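Local structure of apolipophorin-3b (Locusta migratoria, 1AEP) at residues H26-L31 with N150-A155; A53-S58 with Q135-K140. The protein helps load diacylglycerol into the insect blood lipoprotein lipophorin during flight, covering the hydrophobic surface that expands as the particle takes up lipid. All coordinates share one frame; numbering follows the deposited sequence.

Contact 1. Residues H26-L31 with N150-A155; sequences HETLGL and NSIQSA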
ATOM      1  N   HIS A  26     -14.400  -4.181   7.467  1.00 41.32           N
ATOM      2  CA  HIS A  26     -15.524  -4.165   8.442  1.00 67.61           C
ATOM      3  C   HIS A  26     -16.417  -5.398   8.381  1.00 41.50           C
ATOM      4  O   HIS A  26     -17.187  -5.687   9.299  1.00 40.31           O
ATOM      5  CB  HIS A  26     -16.517  -2.974   8.264  1.00 31.90           C
ATOM      6  CG  HIS A  26     -15.950  -1.646   8.517  1.00 31.13           C
ATOM      7  ND1 HIS A  26     -16.223  -0.534   7.710  1.00100.00           N
ATOM      8  CD2 HIS A  26     -15.124  -1.255   9.497  1.00100.00           C
ATOM      9  CE1 HIS A  26     -15.539   0.492   8.232  1.00100.00           C
ATOM     10  NE2 HIS A  26     -14.863   0.084   9.306  1.00100.00           N
ATOM     11  N   GLU A  27     -16.350  -6.121   7.290  1.00 35.73           N
ATOM     12  CA  GLU A  27     -17.196  -7.268   7.202  1.00 27.63           C
ATOM     13  C   GLU A  27     -16.518  -8.486   7.767  1.00 31.89           C
ATOM     14  O   GLU A  27     -17.061  -9.590   7.704  1.00 52.61           O
ATOM     15  CB  GLU A  27     -17.625  -7.526   5.762  1.00 40.63           C
ATOM     16  CG  GLU A  27     -19.080  -7.076   5.515  1.00100.00           C
ATOM     17  CD  GLU A  27     -19.397  -6.918   4.064  1.00100.00           C
ATOM     18  OE1 GLU A  27     -19.846  -8.031   3.511  1.00100.00           O
ATOM     19  OE2 GLU A  27     -19.239  -5.856   3.461  1.00100.00           O
ATOM     20  N   THR A  28     -15.309  -8.282   8.290  1.00 41.69           N
ATOM     21  CA  THR A  28     -14.577  -9.389   8.869  1.00 31.35           C
ATOM     22  C   THR A  28     -15.231  -9.721  10.196  1.00 69.92           C
ATOM     23  O   THR A  28     -15.051 -10.796  10.748  1.00 52.41           O
ATOM     24  CB  THR A  28     -13.060  -9.168   9.087  1.00 27.16           C
ATOM     25  OG1 THR A  28     -12.793  -7.900   9.626  1.00 29.05           O
ATOM     26  CG2 THR A  28     -12.255  -9.421   7.794  1.00 15.86           C
ATOM     27  N   LEU A  29     -16.002  -8.758  10.691  1.00 43.47           N
ATOM     28  CA  LEU A  29     -16.700  -8.859  11.961  1.00 74.85           C
ATOM     29  C   LEU A  29     -17.909  -9.789  11.942  1.00 38.97           C
ATOM     30  O   LEU A  29     -18.448 -10.159  12.992  1.00 91.64           O
ATOM     31  CB  LEU A  29     -17.132  -7.446  12.414  1.00 83.81           C
ATOM     32  CG  LEU A  29     -15.990  -6.559  12.924  1.00 35.09           C
ATOM     33  CD1 LEU A  29     -15.571  -5.592  11.815  1.00100.00           C
ATOM     34  CD2 LEU A  29     -16.473  -5.797  14.140  1.00 58.85           C
ATOM     35  N   GLY A  30     -18.335 -10.146  10.736  1.00100.00           N
ATOM     36  CA  GLY A  30     -19.480 -11.018  10.528  1.00100.00           C
ATOM     37  C   GLY A  30     -19.103 -12.488  10.452  1.00100.00           C
ATOM     38  O   GLY A  30     -19.952 -13.359  10.237  1.00100.00           O
ATOM     39  N   LEU A  31     -17.818 -12.753  10.638  1.00100.00           N
ATOM     40  CA  LEU A  31     -17.285 -14.095  10.619  1.00100.00           C
ATOM     41  C   LEU A  31     -17.738 -14.872  11.831  1.00 93.26           C
ATOM     42  O   LEU A  31     -18.048 -14.291  12.871  1.00100.00           O
ATOM     43  CB  LEU A  31     -15.739 -14.126  10.638  1.00 68.48           C
ATOM     44  CG  LEU A  31     -15.133 -14.438   9.273  1.00 40.69           C
ATOM     45  CD1 LEU A  31     -15.902 -13.672   8.194  1.00 76.65           C
ATOM     46  CD2 LEU A  31     -13.650 -14.063   9.270  1.00 57.79           C
ATOM     47  N   ASN A 150     -10.035  -9.462  -2.363  1.00 27.33           N
ATOM     48  CA  ASN A 150     -10.554 -10.741  -2.811  1.00 15.01           C
ATOM     49  C   ASN A 150     -10.670 -11.719  -1.651  1.00 17.42           C
ATOM     50  O   ASN A 150     -11.629 -12.475  -1.526  1.00 40.38           O
ATOM     51  CB  ASN A 150      -9.621 -11.335  -3.873  1.00 13.82           C
ATOM     52  CG  ASN A 150      -9.799 -10.665  -5.222  1.00  8.09           C
ATOM     53  OD1 ASN A 150     -10.709  -9.838  -5.415  1.00 18.51           O
ATOM     54  ND2 ASN A 150      -8.931 -11.006  -6.142  1.00 10.15           N
ATOM     55  N   SER A 151      -9.681 -11.671  -0.753  1.00 16.52           N
ATOM     56  CA  SER A 151      -9.669 -12.532   0.421  1.00 17.97           C
ATOM     57  C   SER A 151     -10.799 -12.239   1.437  1.00 20.36           C
ATOM     58  O   SER A 151     -11.534 -13.132   1.848  1.00 58.41           O
ATOM     59  CB  SER A 151      -8.275 -12.541   1.070  1.00  8.38           C
ATOM     60  OG  SER A 151      -7.294 -12.716   0.046  1.00 35.61           O
ATOM     61  N   ILE A 152     -10.916 -10.975   1.842  1.00 33.97           N
ATOM     62  CA  ILE A 152     -11.936 -10.581   2.787  1.00 17.80           C
ATOM     63  C   ILE A 152     -13.302 -10.893   2.258  1.00 14.53           C
ATOM     64  O   ILE A 152     -14.270 -11.030   2.998  1.00 74.67           O
ATOM     65  CB  ILE A 152     -11.774  -9.128   3.170  1.00 45.27           C
ATOM     66  CG1 ILE A 152     -10.558  -9.102   4.044  1.00 19.25           C
ATOM     67  CG2 ILE A 152     -12.941  -8.505   3.918  1.00 26.98           C
ATOM     68  CD1 ILE A 152      -9.701  -7.900   3.679  1.00100.00           C
ATOM     69  N   GLN A 153     -13.337 -11.033   0.949  1.00 19.25           N
ATOM     70  CA  GLN A 153     -14.552 -11.317   0.222  1.00 30.34           C
ATOM     71  C   GLN A 153     -14.866 -12.790   0.151  1.00 49.96           C
ATOM     72  O   GLN A 153     -16.000 -13.197   0.346  1.00 89.40           O
ATOM     73  CB  GLN A 153     -14.333 -10.895  -1.226  1.00 48.58           C
ATOM     74  CG  GLN A 153     -15.202  -9.856  -1.915  1.00100.00           C
ATOM     75  CD  GLN A 153     -14.985  -9.966  -3.419  1.00100.00           C
ATOM     76  OE1 GLN A 153     -14.650  -8.992  -4.068  1.00 92.72           O
ATOM     77  NE2 GLN A 153     -15.253 -11.161  -3.971  1.00 28.01           N
ATOM     78  N   SER A 154     -13.851 -13.581  -0.168  1.00 34.00           N
ATOM     79  CA  SER A 154     -14.048 -15.010  -0.292  1.00 50.39           C
ATOM     80  C   SER A 154     -14.259 -15.727   1.020  1.00 26.71           C
ATOM     81  O   SER A 154     -14.805 -16.828   1.042  1.00 70.28           O
ATOM     82  CB  SER A 154     -13.038 -15.753  -1.104  1.00 40.46           C
ATOM     83  OG  SER A 154     -13.766 -16.543  -2.054  1.00 76.61           O
ATOM     84  N   ALA A 155     -13.805 -15.096   2.095  1.00 63.45           N
ATOM     85  CA  ALA A 155     -13.937 -15.629   3.437  1.00 32.79           C
ATOM     86  C   ALA A 155     -15.229 -15.135   4.094  1.00 30.84           C
ATOM     87  O   ALA A 155     -15.498 -15.363   5.264  1.00 62.61           O
ATOM     88  CB  ALA A 155     -12.719 -15.243   4.267  1.00100.00           C
TER
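Thr28 and Ile152 bring the two backbones nearest, with Thr28 CA 6.7 Å from Ile152 CA; one turn further on, Leu31 CA and Ala155 CA lie 8.1 Å apart. The contact lies at one end of the five-helix bundle of apolipophorin III, where the chain leaving helix 7-25 passes the C-terminal end of helix 131-154. Residues 26-30 prolong the first helix as a 3-10 segment, whose bond from Gly30 N to Glu27 O is weak. Across from it, helix 131-154 is finishing: Ala155 is the first residue beyond it to depart from helical angles, although Ala155 N still donates to Ser151 O. No hydrogen bond links the segments; what joins them is van der Waals packing.

The methyl of Thr28 makes the contact with Ile152. With chi1 at 44°, OG1 sits between the backbone N and carbonyl carbon and bonds back to the carbonyl oxygen of Leu25, while CG2, anti to the carbonyl carbon, extends to Ile152. There it rests against both branches of the isoleucine, 4.0 Å from Ile152 CG2 and 4.1 Å from Ile152 CG1, the two side chains crossing at a slant. The polar half of the threonine thus serves its own helix end and the apolar half serves the interior. Leu40, Leu41 and Leu98 also touch Thr28, and Leu25 touches Ile152, so the pair belongs to the apolar filling between helices 7-25, 36-63, 94-121 and 131-154.

Leu31, partly exposed, makes the second contact, packing also on Ala37 and Leu40 of helix 36-63. Its branch end reaches a backbone oxygen rather than a side chain: Leu31 CD1 lies 3.4 Å from Ala155 O, and Leu31 CG 4.1 Å from the same oxygen.

Contact 2. Residues A53-S58 with Q135-K140; sequences AEVTTS and QEAAEK
Val55 holds CG1 anti to its backbone N (chi1 170°) and CG2 anti to its carbonyl carbon, so its two methyls meet different residues of the facing helix, Ala137 and Lys140. The helices are antiparallel neighbours in the apolipophorin III bundle: segments 53-58 and 135-140 run at 172° to each other, their axes 9.7 Å apart. The backbones come nearest at Val55 CA and Ala137 CA, 5.6 Å apart. Val55 CG1 packs on Ala137 CB at 3.5 Å, and Trp112 of helix 94-121 also touches Ala137. Val55 CG2 lies 3.9 Å from Lys140 CB, the valine and lysine running alongside each other and pointing opposite ways. Within its own helix, Ser58 OG donates into a lone pair of Val55 O, in the plane of that carbonyl.

Beyond CB the lysine leaves the interior. Bent at chi2 (-139°) and extended afterwards, it carries its ammonium over the outer side of the seam, roughly perpendicular to the Glu54 chain. The poorly ordered glutamate has a distant, weak ion partner in Lys51 as well; its salt bridge across the seam is long, Glu54 OE1 to Lys140 NZ 3.8 Å.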
ATOM      1  N   ALA A  53       6.627  -3.908   1.146  1.00 22.13           N
ATOM      2  CA  ALA A  53       8.022  -3.862   1.450  1.00 37.72           C
ATOM      3  C   ALA A  53       8.862  -4.237   0.215  1.00  5.69           C
ATOM      4  O   ALA A  53      10.011  -3.824   0.048  1.00 57.14           O
ATOM      5  CB  ALA A  53       8.210  -4.826   2.610  1.00 23.90           C
ATOM      6  N   GLU A  54       8.279  -5.040  -0.672  1.00 59.40           N
ATOM      7  CA  GLU A  54       8.977  -5.447  -1.876  1.00  9.87           C
ATOM      8  C   GLU A  54       9.264  -4.257  -2.751  1.00 22.98           C
ATOM      9  O   GLU A  54      10.374  -4.092  -3.260  1.00 31.63           O
ATOM     10  CB  GLU A  54       8.121  -6.413  -2.699  1.00 47.39           C
ATOM     11  CG  GLU A  54       8.866  -7.614  -3.278  1.00 76.75           C
ATOM     12  CD  GLU A  54       7.955  -8.798  -3.395  1.00100.00           C
ATOM     13  OE1 GLU A  54       7.260  -8.987  -4.353  1.00100.00           O
ATOM     14  OE2 GLU A  54       8.000  -9.555  -2.300  1.00100.00           O
ATOM     15  N   VAL A  55       8.217  -3.446  -2.926  1.00  3.17           N
ATOM     16  CA  VAL A  55       8.208  -2.230  -3.697  1.00 26.39           C
ATOM     17  C   VAL A  55       9.240  -1.287  -3.145  1.00  1.20           C
ATOM     18  O   VAL A  55      10.147  -0.818  -3.839  1.00 45.88           O
ATOM     19  CB  VAL A  55       6.810  -1.606  -3.497  1.00  4.91           C
ATOM     20  CG1 VAL A  55       6.703  -0.224  -4.041  1.00 26.70           C
ATOM     21  CG2 VAL A  55       5.780  -2.466  -4.151  1.00  1.13           C
ATOM     22  N   THR A  56       9.119  -1.028  -1.847  1.00 18.98           N
ATOM     23  CA  THR A  56      10.053  -0.174  -1.159  1.00  8.06           C
ATOM     24  C   THR A  56      11.495  -0.504  -1.495  1.00 14.23           C
ATOM     25  O   THR A  56      12.316   0.368  -1.739  1.00 33.25           O
ATOM     26  CB  THR A  56       9.818  -0.411   0.323  1.00 16.30           C
ATOM     27  OG1 THR A  56       8.756   0.410   0.749  1.00 30.25           O
ATOM     28  CG2 THR A  56      11.081  -0.071   1.047  1.00 20.79           C
ATOM     29  N   THR A  57      11.798  -1.799  -1.518  1.00 25.53           N
ATOM     30  CA  THR A  57      13.128  -2.281  -1.831  1.00 11.26           C
ATOM     31  C   THR A  57      13.513  -2.083  -3.276  1.00 21.26           C
ATOM     32  O   THR A  57      14.624  -1.726  -3.623  1.00 33.34           O
ATOM     33  CB  THR A  57      13.278  -3.733  -1.397  1.00 16.71           C
ATOM     34  OG1 THR A  57      13.176  -3.687  -0.002  1.00 36.80           O
ATOM     35  CG2 THR A  57      14.647  -4.241  -1.792  1.00100.00           C
ATOM     36  N   SER A  58      12.570  -2.266  -4.143  1.00 21.67           N
ATOM     37  CA  SER A  58      12.939  -2.085  -5.514  1.00  1.41           C
ATOM     38  C   SER A  58      13.082  -0.624  -5.910  1.00  7.05           C
ATOM     39  O   SER A  58      13.819  -0.278  -6.825  1.00 29.80           O
ATOM     40  CB  SER A  58      11.945  -2.850  -6.352  1.00 11.23           C
ATOM     41  OG  SER A  58      10.774  -2.110  -6.412  1.00 47.31           O
ATOM     42  N   GLN A 135       5.698   3.620 -11.746  1.00 19.39           N
ATOM     43  CA  GLN A 135       4.499   3.019 -12.314  1.00  8.54           C
ATOM     44  C   GLN A 135       4.367   1.554 -11.968  1.00 11.70           C
ATOM     45  O   GLN A 135       3.308   1.080 -11.565  1.00 27.28           O
ATOM     46  CB  GLN A 135       4.404   3.174 -13.838  1.00 15.38           C
ATOM     47  CG  GLN A 135       3.173   2.531 -14.471  1.00 41.95           C
ATOM     48  CD  GLN A 135       2.247   3.477 -15.202  1.00 50.48           C
ATOM     49  OE1 GLN A 135       1.382   3.043 -15.997  1.00100.00           O
ATOM     50  NE2 GLN A 135       2.415   4.771 -14.933  1.00 54.84           N
ATOM     51  N   GLU A 136       5.443   0.819 -12.140  1.00 10.54           N
ATOM     52  CA  GLU A 136       5.337  -0.563 -11.826  1.00  6.62           C
ATOM     53  C   GLU A 136       4.989  -0.747 -10.348  1.00 17.34           C
ATOM     54  O   GLU A 136       4.090  -1.505  -9.967  1.00 31.71           O
ATOM     55  CB  GLU A 136       6.477  -1.383 -12.453  1.00 23.67           C
ATOM     56  CG  GLU A 136       7.690  -1.754 -11.591  1.00100.00           C
ATOM     57  CD  GLU A 136       8.795  -2.386 -12.409  1.00100.00           C
ATOM     58  OE1 GLU A 136       9.286  -1.844 -13.396  1.00100.00           O
ATOM     59  OE2 GLU A 136       9.176  -3.558 -11.949  1.00100.00           O
ATOM     60  N   ALA A 137       5.676   0.008  -9.526  1.00 15.38           N
ATOM     61  CA  ALA A 137       5.437  -0.048  -8.098  1.00  3.54           C
ATOM     62  C   ALA A 137       3.986   0.260  -7.729  1.00 14.27           C
ATOM     63  O   ALA A 137       3.423  -0.317  -6.796  1.00 26.09           O
ATOM     64  CB  ALA A 137       6.381   0.901  -7.386  1.00  7.85           C
ATOM     65  N   ALA A 138       3.386   1.194  -8.465  1.00 16.12           N
ATOM     66  CA  ALA A 138       2.018   1.561  -8.208  1.00  9.13           C
ATOM     67  C   ALA A 138       1.102   0.408  -8.526  1.00 10.86           C
ATOM     68  O   ALA A 138       0.121   0.199  -7.844  1.00 23.82           O
ATOM     69  CB  ALA A 138       1.580   2.840  -8.879  1.00 15.33           C
ATOM     70  N   GLU A 139       1.473  -0.348  -9.559  1.00 24.75           N
ATOM     71  CA  GLU A 139       0.687  -1.472  -9.984  1.00 16.90           C
ATOM     72  C   GLU A 139       0.732  -2.593  -8.977  1.00 29.45           C
ATOM     73  O   GLU A 139      -0.279  -3.223  -8.665  1.00 22.68           O
ATOM     74  CB  GLU A 139       1.132  -1.944 -11.357  1.00 26.54           C
ATOM     75  CG  GLU A 139       0.235  -1.317 -12.440  1.00100.00           C
ATOM     76  CD  GLU A 139       0.914  -1.242 -13.771  1.00 67.38           C
ATOM     77  OE1 GLU A 139       1.805  -2.003 -14.086  1.00100.00           O
ATOM     78  OE2 GLU A 139       0.458  -0.280 -14.536  1.00 81.76           O
ATOM     79  N   LYS A 140       1.944  -2.824  -8.466  1.00 18.05           N
ATOM     80  CA  LYS A 140       2.188  -3.847  -7.459  1.00  7.46           C
ATOM     81  C   LYS A 140       1.430  -3.547  -6.182  1.00  9.08           C
ATOM     82  O   LYS A 140       0.999  -4.458  -5.492  1.00 41.92           O
ATOM     83  CB  LYS A 140       3.637  -3.948  -7.079  1.00 35.13           C
ATOM     84  CG  LYS A 140       4.452  -4.726  -8.078  1.00 21.37           C
ATOM     85  CD  LYS A 140       5.426  -5.625  -7.358  1.00 93.57           C
ATOM     86  CE  LYS A 140       6.686  -5.882  -8.164  1.00100.00           C
ATOM     87  NZ  LYS A 140       7.543  -6.919  -7.564  1.00100.00           N
TER

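How the contacts relate
Both contacts use helix 131-154, but at places whose centres are 26 Å apart, on opposite sides of the chain's centre and without touching. Contact 1 lies at an end of the bundle, where a 3-10 segment meets a terminating helix and a backbone oxygen joins the packing. Contact 2 lies along the bundle, between continuous antiparallel helices. Both are partly buried: contact 1 has no exposed touching residue, whereas contact 2 grades from a buried apolar pair to the exposed Lys140, and only contact 2 adds an ionic element across its segments. Neither has a hydrogen bond between its segments, which meet chiefly through side chains. The bundle is thought to open on lipid.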